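Local coordinates for DNA repair and telomere maintenance protein nbs1 (Schizosaccharomyces pombe, PDB 3HUF) that binds phosphorylated Ctp1 and, as part of the MRN complex, acts in DNA double-strand break repair and telomere maintenance, here as its N-terminal FHA-BRCT1-BRCT2 region, at residues Leu142-Asn154 with Gly164-Asp178. Sequence-based numbering, arbitrary orientation.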
loop_
_atom_site.group_PDB
_atom_site.type_symbol
_atom_site.label_atom_id
_atom_site.label_comp_id
_atom_site.label_asym_id
_atom_site.label_seq_id
_atom_site.Cartn_x
_atom_site.Cartn_y
_atom_site.Cartn_z
ATOM N N LEU A 142 -0.343 11.855 -1.822
ATOM C CA LEU A 142 -1.251 12.307 -2.855
ATOM C C LEU A 142 -0.705 11.922 -4.232
ATOM O O LEU A 142 -1.432 11.440 -5.084
ATOM C CB LEU A 142 -1.381 13.838 -2.774
ATOM C CG LEU A 142 -2.770 14.487 -2.818
ATOM C CD1 LEU A 142 -3.347 14.611 -4.236
ATOM C CD2 LEU A 142 -3.762 13.767 -1.884
ATOM N N ARG A 143 0.597 12.115 -4.411
ATOM C CA ARG A 143 1.261 11.911 -5.706
ATOM C C ARG A 143 1.445 10.434 -5.989
ATOM O O ARG A 143 1.346 9.595 -5.089
ATOM C CB ARG A 143 2.626 12.609 -5.737
ATOM C CG ARG A 143 2.570 14.091 -5.453
ATOM C CD ARG A 143 1.898 14.818 -6.567
ATOM N NE ARG A 143 1.012 15.881 -6.086
ATOM C CZ ARG A 143 -0.266 16.010 -6.434
ATOM N NH1 ARG A 143 -0.825 15.144 -7.277
ATOM N NH2 ARG A 143 -0.984 17.011 -5.948
ATOM N N ASP A 144 1.726 10.118 -7.240
ATOM C CA ASP A 144 1.907 8.734 -7.619
ATOM C C ASP A 144 3.141 8.123 -6.961
ATOM O O ASP A 144 4.154 8.779 -6.831
ATOM C CB ASP A 144 2.065 8.617 -9.137
ATOM C CG ASP A 144 2.069 7.193 -9.579
ATOM O OD1 ASP A 144 1.013 6.532 -9.434
ATOM O OD2 ASP A 144 3.129 6.714 -9.996
ATOM N N SER A 145 3.046 6.858 -6.573
ATOM C CA SER A 145 4.178 6.139 -5.984
ATOM C C SER A 145 4.149 4.686 -6.453
ATOM O O SER A 145 3.083 4.103 -6.607
ATOM C CB SER A 145 4.103 6.204 -4.450
ATOM O OG SER A 145 4.769 5.107 -3.814
ATOM N N ASP A 146 5.316 4.093 -6.636
ATOM C CA ASP A 146 5.390 2.671 -6.983
ATOM C C ASP A 146 5.230 1.726 -5.783
ATOM O O ASP A 146 5.101 0.508 -5.965
ATOM C CB ASP A 146 6.677 2.382 -7.757
ATOM C CG ASP A 146 6.699 3.090 -9.102
ATOM O OD1 ASP A 146 5.654 3.075 -9.797
ATOM O OD2 ASP A 146 7.743 3.677 -9.460
ATOM N N ALA A 147 5.195 2.294 -4.574
ATOM C CA ALA A 147 5.009 1.528 -3.352
ATOM C C ALA A 147 3.560 1.519 -2.826
ATOM O O ALA A 147 3.251 0.820 -1.850
ATOM C CB ALA A 147 5.970 2.033 -2.261
ATOM N N THR A 148 2.694 2.316 -3.442
ATOM C CA THR A 148 1.255 2.349 -3.115
ATOM C C THR A 148 0.663 0.962 -3.234
ATOM O O THR A 148 0.860 0.287 -4.256
ATOM C CB THR A 148 0.489 3.251 -4.097
ATOM O OG1 THR A 148 0.928 4.594 -3.936
ATOM C CG2 THR A 148 -1.015 3.208 -3.833
ATOM N N THR A 149 -0.023 0.527 -2.171
ATOM C CA THR A 149 -0.799 -0.708 -2.206
ATOM C C THR A 149 -2.312 -0.440 -2.284
ATOM O O THR A 149 -3.056 -1.263 -2.799
ATOM C CB THR A 149 -0.515 -1.603 -0.966
ATOM O OG1 THR A 149 -0.763 -0.845 0.220
ATOM C CG2 THR A 149 0.941 -2.075 -0.948
ATOM N N HIS A 150 -2.767 0.704 -1.751
ATOM C CA HIS A 150 -4.209 1.002 -1.706
ATOM C C HIS A 150 -4.436 2.426 -2.108
ATOM O O HIS A 150 -3.587 3.289 -1.849
ATOM C CB HIS A 150 -4.773 0.793 -0.304
ATOM C CG HIS A 150 -4.711 -0.625 0.166
ATOM N ND1 HIS A 150 -3.539 -1.218 0.590
ATOM C CD2 HIS A 150 -5.678 -1.566 0.289
ATOM C CE1 HIS A 150 -3.781 -2.470 0.944
ATOM N NE2 HIS A 150 -5.076 -2.701 0.790
ATOM N N PHE A 151 -5.592 2.674 -2.724
ATOM C CA PHE A 151 -5.926 3.985 -3.238
ATOM C C PHE A 151 -7.303 4.359 -2.750
ATOM O O PHE A 151 -8.246 3.619 -2.991
ATOM C CB PHE A 151 -5.915 3.979 -4.774
ATOM C CG PHE A 151 -6.271 5.313 -5.388
ATOM C CD1 PHE A 151 -5.292 6.250 -5.645
ATOM C CD2 PHE A 151 -7.606 5.631 -5.694
ATOM C CE1 PHE A 151 -5.615 7.485 -6.204
ATOM C CE2 PHE A 151 -7.939 6.861 -6.253
ATOM C CZ PHE A 151 -6.944 7.787 -6.515
ATOM N N VAL A 152 -7.410 5.508 -2.077
ATOM C CA VAL A 152 -8.694 5.988 -1.576
ATOM C C VAL A 152 -9.347 6.916 -2.570
ATOM O O VAL A 152 -8.898 8.048 -2.727
ATOM C CB VAL A 152 -8.550 6.797 -0.267
ATOM C CG1 VAL A 152 -9.941 7.102 0.319
ATOM C CG2 VAL A 152 -7.667 6.047 0.732
ATOM N N MET A 153 -10.409 6.456 -3.224
ATOM C CA MET A 153 -11.164 7.320 -4.138
ATOM C C MET A 153 -12.064 8.228 -3.333
ATOM O O MET A 153 -12.493 7.844 -2.236
ATOM C CB MET A 153 -12.009 6.490 -5.101
ATOM C CG MET A 153 -12.778 5.388 -4.433
ATOM S SD MET A 153 -14.158 4.690 -5.362
ATOM C CE MET A 153 -13.540 4.581 -6.993
ATOM N N ASN A 154 -12.357 9.418 -3.863
ATOM C CA ASN A 154 -13.376 10.284 -3.260
ATOM C C ASN A 154 -14.747 9.621 -3.317
ATOM O O ASN A 154 -14.984 8.738 -4.154
ATOM C CB ASN A 154 -13.471 11.673 -3.933
ATOM C CG ASN A 154 -12.134 12.383 -4.028
ATOM O OD1 ASN A 154 -11.184 12.069 -3.287
ATOM N ND2 ASN A 154 -12.041 13.347 -4.960
ATOM N N GLY A 164 -6.842 9.499 -11.349
ATOM C CA GLY A 164 -6.087 8.808 -10.304
ATOM C C GLY A 164 -6.715 7.463 -10.002
ATOM O O GLY A 164 -6.014 6.454 -9.805
ATOM N N THR A 165 -8.048 7.445 -9.992
ATOM C CA THR A 165 -8.787 6.214 -9.745
ATOM C C THR A 165 -8.620 5.233 -10.894
ATOM O O THR A 165 -8.351 4.058 -10.663
ATOM C CB THR A 165 -10.271 6.482 -9.496
ATOM O OG1 THR A 165 -10.397 7.451 -8.452
ATOM C CG2 THR A 165 -10.968 5.201 -9.081
ATOM N N MET A 166 -8.766 5.731 -12.123
ATOM C CA MET A 166 -8.630 4.910 -13.319
ATOM C C MET A 166 -7.254 4.249 -13.366
ATOM O O MET A 166 -7.130 3.055 -13.673
ATOM C CB MET A 166 -8.791 5.771 -14.565
ATOM C CG MET A 166 -10.122 6.488 -14.712
ATOM S SD MET A 166 -10.011 7.757 -16.002
ATOM C CE MET A 166 -11.619 8.572 -15.824
ATOM N N TYR A 167 -6.233 5.054 -13.063
ATOM C CA TYR A 167 -4.858 4.615 -13.032
ATOM C C TYR A 167 -4.611 3.553 -11.972
ATOM O O TYR A 167 -4.003 2.527 -12.271
ATOM C CB TYR A 167 -3.916 5.802 -12.836
ATOM C CG TYR A 167 -2.461 5.439 -13.030
ATOM C CD1 TYR A 167 -2.041 4.714 -14.155
ATOM C CD2 TYR A 167 -1.498 5.823 -12.099
ATOM C CE1 TYR A 167 -0.709 4.380 -14.343
ATOM C CE2 TYR A 167 -0.161 5.501 -12.283
ATOM C CZ TYR A 167 0.229 4.786 -13.396
ATOM O OH TYR A 167 1.557 4.460 -13.536
ATOM N N ALA A 168 -5.113 3.785 -10.750
ATOM C CA ALA A 168 -5.007 2.807 -9.678
ATOM C C ALA A 168 -5.652 1.479 -10.063
ATOM O O ALA A 168 -5.072 0.414 -9.846
ATOM C CB ALA A 168 -5.624 3.332 -8.415
ATOM N N PHE A 169 -6.853 1.546 -10.630
ATOM C CA PHE A 169 -7.545 0.351 -11.106
ATOM C C PHE A 169 -6.693 -0.465 -12.083
ATOM O O PHE A 169 -6.581 -1.692 -11.971
ATOM C CB PHE A 169 -8.845 0.766 -11.799
ATOM C CG PHE A 169 -9.732 -0.376 -12.140
ATOM C CD1 PHE A 169 -10.451 -1.027 -11.147
ATOM C CD2 PHE A 169 -9.862 -0.804 -13.458
ATOM C CE1 PHE A 169 -11.287 -2.080 -11.457
ATOM C CE2 PHE A 169 -10.698 -1.852 -13.770
ATOM C CZ PHE A 169 -11.407 -2.495 -12.773
ATOM N N LEU A 170 -6.099 0.235 -13.048
ATOM C CA LEU A 170 -5.330 -0.404 -14.104
ATOM C C LEU A 170 -4.015 -1.020 -13.641
ATOM O O LEU A 170 -3.650 -2.095 -14.116
ATOM C CB LEU A 170 -5.088 0.570 -15.254
ATOM C CG LEU A 170 -6.309 0.768 -16.151
ATOM C CD1 LEU A 170 -6.120 1.992 -17.006
ATOM C CD2 LEU A 170 -6.514 -0.456 -17.017
ATOM N N LYS A 171 -3.309 -0.359 -12.722
ATOM C CA LYS A 171 -2.066 -0.944 -12.199
ATOM C C LYS A 171 -2.301 -1.950 -11.052
ATOM O O LYS A 171 -1.376 -2.328 -10.331
ATOM C CB LYS A 171 -0.979 0.120 -11.883
ATOM C CG LYS A 171 -1.434 1.396 -11.197
ATOM C CD LYS A 171 -0.236 2.227 -10.721
ATOM C CE LYS A 171 -0.622 3.191 -9.579
ATOM N NZ LYS A 171 0.585 3.622 -8.772
ATOM N N LYS A 172 -3.557 -2.378 -10.913
ATOM C CA LYS A 172 -3.976 -3.440 -9.985
ATOM C C LYS A 172 -3.853 -3.095 -8.505
ATOM O O LYS A 172 -3.701 -3.972 -7.648
ATOM C CB LYS A 172 -3.330 -4.785 -10.341
ATOM C CG LYS A 172 -3.825 -5.334 -11.683
ATOM C CD LYS A 172 -2.831 -6.291 -12.315
ATOM C CE LYS A 172 -3.437 -6.949 -13.540
ATOM N NZ LYS A 172 -2.586 -8.077 -14.033
ATOM N N THR A 173 -3.924 -1.800 -8.215
ATOM C CA THR A 173 -3.968 -1.313 -6.851
ATOM C C THR A 173 -5.355 -1.636 -6.290
ATOM O O THR A 173 -6.323 -1.717 -7.042
ATOM C CB THR A 173 -3.709 0.187 -6.836
ATOM O OG1 THR A 173 -2.477 0.436 -7.515
ATOM C CG2 THR A 173 -3.605 0.730 -5.427
ATOM N N VAL A 174 -5.430 -1.866 -4.982
ATOM C CA VAL A 174 -6.694 -2.095 -4.290
ATOM C C VAL A 174 -7.378 -0.743 -4.040
ATOM O O VAL A 174 -6.817 0.149 -3.427
ATOM C CB VAL A 174 -6.457 -2.853 -2.949
ATOM C CG1 VAL A 174 -7.779 -3.105 -2.217
ATOM C CG2 VAL A 174 -5.733 -4.171 -3.200
ATOM N N ILE A 175 -8.604 -0.586 -4.537
ATOM C CA ILE A 175 -9.293 0.682 -4.392
ATOM C C ILE A 175 -10.200 0.633 -3.175
ATOM O O ILE A 175 -11.004 -0.268 -3.013
ATOM C CB ILE A 175 -10.059 1.064 -5.685
ATOM C CG1 ILE A 175 -9.059 1.293 -6.835
ATOM C CG2 ILE A 175 -10.957 2.299 -5.450
ATOM C CD1 ILE A 175 -9.735 1.426 -8.168
ATOM N N ILE A 176 -10.041 1.592 -2.282
ATOM C CA ILE A 176 -10.853 1.587 -1.084
ATOM C C ILE A 176 -11.598 2.903 -0.991
ATOM O O ILE A 176 -11.422 3.788 -1.840
ATOM C CB ILE A 176 -9.979 1.363 0.176
ATOM C CG1 ILE A 176 -8.823 2.370 0.209
ATOM C CG2 ILE A 176 -9.474 -0.079 0.214
ATOM C CD1 ILE A 176 -7.934 2.250 1.432
ATOM N N ASP A 177 -12.408 3.037 0.047
ATOM C CA ASP A 177 -13.032 4.305 0.322
ATOM C C ASP A 177 -13.106 4.593 1.807
ATOM O O ASP A 177 -12.551 3.863 2.625
ATOM C CB ASP A 177 -14.408 4.427 -0.362
ATOM C CG ASP A 177 -15.435 3.414 0.138
ATOM O OD1 ASP A 177 -16.483 3.323 -0.516
ATOM O OD2 ASP A 177 -15.250 2.722 1.167
ATOM N N ASP A 178 -13.790 5.696 2.103
ATOM C CA ASP A 178 -14.128 6.198 3.429
ATOM C C ASP A 178 -14.538 5.125 4.440
ATOM O O ASP A 178 -14.099 5.149 5.587
ATOM C CB ASP A 178 -15.319 7.151 3.228
ATOM C CG ASP A 178 -15.414 8.192 4.290
ATOM O OD1 ASP A 178 -14.748 9.239 4.127
ATOM O OD2 ASP A 178 -16.180 7.978 5.266
HETATM O O HOH W 1 3.079 4.068 -10.936
HETATM O O HOH W 2 0.621 5.574 -6.654
HETATM O O HOH W 3 -14.127 7.786 -0.043
#
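Phe151 packs its side chain along helix 163-170, from Ala168 back to Gly164. Its CB touches Ala168 CB and Thr173 CG2. CG stands anti to the backbone N (chi1 179°), which carries the ring along the helix. Phe151 CG lies 3.7 Å from Ala168 CB. Further out, CE1 nears Gly164 O, which sits over one ring face, offset toward the rim. Phe151 CE2 meets Thr165 OG1 at 3.4 Å, and that hydroxyl is hydrogen-bonded to Thr162 OG1. Phe151 CZ ends 3.5 Å from Gly164 C. Beside it, Met153 bends at chi3 and brings CE close to Thr165 CG2, while its CG rests on Ile175 CG2. Strand 150-152, helix 163-170 and strand 174-176 make a beta-alpha-beta unit of the first BRCT domain. The two strands pair in parallel, 174-176 at the sheet edge. Phe151 N donates to Val174 O (2.9 Å), and Phe151 O accepts from Ile176 N (2.8 Å). On the other sheet face, His150 CD2 lies 3.6 Å from Val174 CB; the two side chains run side by side. Past the helix end, Lys171 NZ forms a salt bridge with Asp144 OD1 (3.0 Å), meeting its syn side 23° out of the carboxylate plane. One water links Lys171 NZ to Ser145 N; another joins Asp144 OD2, Asp146 OD1 and Tyr167 OH.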